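Local atomic coordinates of sensor protein QseC (Escherichia coli, PDB entry 3JZ3), a protein that serves as the membrane histidine kinase of the QseB/QseC two-component system, autophosphorylating from ATP and activating the flagella regulon. Residues 77-82 with 105-110. Sequence-based numbering, arbitrary orientation.
Sequences PLEDLL and NAHSIK
Pro77 and Lys110 face each other as an antiparallel, non-hydrogen-bonded pair with their CA atoms 4.5 Å apart, and just beyond this pair strand 74-77 gives way to helix 78-95, with Pro77 at the N-cap position. The main-chain link is a nearly straight hydrogen bond from Leu78 N to Ile109 O (3.0 Å), which meets the oxygen almost along the C=O axis. Pro77 CA adds a CA-H...O contact to the same oxygen, and a water bonds it too, donating to Ile109 O and accepting from Glu79 N. One carbonyl thus gathers the opening of the helix.

Glu79 illustrates how a carboxylate in the first turn of a helix can hold a loop with both oxygens. CG stands beside the backbone N, and the chain then runs extended toward the loop, so that its tip spans His107 and Ser108. OE2 takes the hydrogen bond of His107 ND1 at 2.9 Å; it lies in the imidazole plane, at the ring edge, and the N-H points straight at it (176°). The carboxylate is turned 65° from the ring, and ND1 approaches OE2 from well above the carboxylate plane. OE1 accepts Ser108 N at 3.2 Å, also from out of plane. Together these bonds restrain the carboxylate's rotation, and its charge would probably favour a protonated imidazole.

Leu78 CD1 also touches Ile109 CG2 at 4.2 Å as the two side chains cross obliquely, and both rest on Trp214. In the GHKL-type (Bergerat) alpha/beta sandwich of the kinase's ATP-binding domain, strands 74-77 and 110-113 form a small antiparallel sheet beside the five-stranded mixed sheet; Leu78, Glu79 and Leu82 pack on Leu143 of strand 138-143, and Leu81 reaches helix 115-131.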
loop_
_atom_site.group_PDB
_atom_site.type_symbol
_atom_site.label_atom_id
_atom_site.label_comp_id
_atom_site.label_asym_id
_atom_site.label_seq_id
_atom_site.Cartn_x
_atom_site.Cartn_y
_atom_site.Cartn_z
ATOM N N PRO B 77 9.828 14.371 -9.048
ATOM C CA PRO B 77 9.596 14.681 -10.458
ATOM C C PRO B 77 8.187 14.235 -10.856
ATOM O O PRO B 77 7.881 13.038 -10.837
ATOM C CB PRO B 77 10.661 13.855 -11.198
ATOM C CG PRO B 77 11.510 13.200 -10.130
ATOM C CD PRO B 77 10.710 13.202 -8.874
ATOM N N LEU B 78 7.342 15.200 -11.203
ATOM C CA LEU B 78 5.923 14.938 -11.438
ATOM C C LEU B 78 5.609 14.199 -12.736
ATOM O O LEU B 78 4.573 13.536 -12.822
ATOM C CB LEU B 78 5.098 16.225 -11.321
ATOM C CG LEU B 78 5.074 16.873 -9.931
ATOM C CD1 LEU B 78 4.075 17.997 -9.912
ATOM C CD2 LEU B 78 4.757 15.870 -8.818
ATOM N N GLU B 79 6.494 14.305 -13.729
ATOM C CA GLU B 79 6.380 13.511 -14.962
ATOM C C GLU B 79 6.326 12.021 -14.634
ATOM O O GLU B 79 5.389 11.320 -15.027
ATOM C CB GLU B 79 7.558 13.774 -15.910
ATOM C CG GLU B 79 7.397 14.984 -16.808
ATOM C CD GLU B 79 8.600 15.202 -17.722
ATOM O OE1 GLU B 79 9.666 15.655 -17.235
ATOM O OE2 GLU B 79 8.471 14.927 -18.936
ATOM N N ASP B 80 7.340 11.564 -13.902
ATOM C CA ASP B 80 7.505 10.163 -13.533
ATOM C C ASP B 80 6.329 9.640 -12.710
ATOM O O ASP B 80 5.830 8.553 -12.969
ATOM C CB ASP B 80 8.817 9.972 -12.766
ATOM C CG ASP B 80 10.031 10.494 -13.531
ATOM O OD1 ASP B 80 9.865 11.121 -14.603
ATOM O OD2 ASP B 80 11.165 10.278 -13.049
ATOM N N LEU B 81 5.894 10.432 -11.733
ATOM C CA LEU B 81 4.754 10.103 -10.880
ATOM C C LEU B 81 3.465 9.904 -11.683
ATOM O O LEU B 81 2.731 8.938 -11.461
ATOM C CB LEU B 81 4.554 11.203 -9.835
ATOM C CG LEU B 81 3.410 11.083 -8.824
ATOM C CD1 LEU B 81 3.792 10.141 -7.706
ATOM C CD2 LEU B 81 3.051 12.452 -8.266
ATOM N N LEU B 82 3.193 10.818 -12.610
ATOM C CA LEU B 82 1.992 10.729 -13.427
ATOM C C LEU B 82 2.083 9.588 -14.428
ATOM O O LEU B 82 1.147 8.798 -14.559
ATOM C CB LEU B 82 1.704 12.052 -14.139
ATOM C CG LEU B 82 1.301 13.260 -13.290
ATOM C CD1 LEU B 82 0.878 14.390 -14.201
ATOM C CD2 LEU B 82 0.181 12.927 -12.319
ATOM N N ASN B 105 2.850 19.002 -20.875
ATOM C CA ASN B 105 3.113 20.350 -21.372
ATOM C C ASN B 105 4.376 20.947 -20.780
ATOM O O ASN B 105 5.046 21.758 -21.415
ATOM C CB ASN B 105 1.919 21.266 -21.105
ATOM C CG ASN B 105 0.733 20.954 -22.001
ATOM O OD1 ASN B 105 0.900 20.625 -23.173
ATOM N ND2 ASN B 105 -0.474 21.064 -21.454
ATOM N N ALA B 106 4.690 20.542 -19.557
ATOM C CA ALA B 106 5.889 20.994 -18.876
ATOM C C ALA B 106 6.747 19.792 -18.525
ATOM O O ALA B 106 6.256 18.664 -18.447
ATOM C CB ALA B 106 5.529 21.783 -17.626
ATOM N N HIS B 107 8.036 20.044 -18.331
ATOM C CA HIS B 107 8.994 18.995 -18.046
ATOM C C HIS B 107 9.942 19.485 -16.965
ATOM O O HIS B 107 9.982 20.684 -16.668
ATOM C CB HIS B 107 9.748 18.623 -19.323
ATOM C CG HIS B 107 8.849 18.383 -20.498
ATOM N ND1 HIS B 107 8.209 17.181 -20.714
ATOM C CD2 HIS B 107 8.456 19.203 -21.502
ATOM C CE1 HIS B 107 7.473 17.265 -21.808
ATOM N NE2 HIS B 107 7.602 18.483 -22.302
ATOM N N SER B 108 10.687 18.554 -16.371
ATOM C CA SER B 108 11.593 18.856 -15.258
ATOM C C SER B 108 10.895 19.618 -14.126
ATOM O O SER B 108 11.474 20.526 -13.526
ATOM C CB SER B 108 12.828 19.624 -15.750
ATOM O OG SER B 108 13.495 18.907 -16.777
ATOM N N ILE B 109 9.649 19.242 -13.853
ATOM C CA ILE B 109 8.866 19.838 -12.770
ATOM C C ILE B 109 9.033 18.999 -11.499
ATOM O O ILE B 109 8.749 17.800 -11.494
ATOM C CB ILE B 109 7.359 19.973 -13.149
ATOM C CG1 ILE B 109 7.184 20.764 -14.458
ATOM C CG2 ILE B 109 6.554 20.597 -12.012
ATOM C CD1 ILE B 109 7.806 22.183 -14.480
ATOM N N LYS B 110 9.509 19.638 -10.436
ATOM C CA LYS B 110 9.772 18.948 -9.177
ATOM C C LYS B 110 9.065 19.637 -8.019
ATOM O O LYS B 110 9.150 20.858 -7.868
ATOM C CB LYS B 110 11.275 18.863 -8.898
ATOM C CG LYS B 110 12.078 18.099 -9.942
ATOM C CD LYS B 110 13.494 17.824 -9.454
ATOM C CE LYS B 110 14.358 17.202 -10.540
ATOM N NZ LYS B 110 14.745 18.192 -11.591
HETATM O O HOH W 1 8.993 16.162 -13.694
#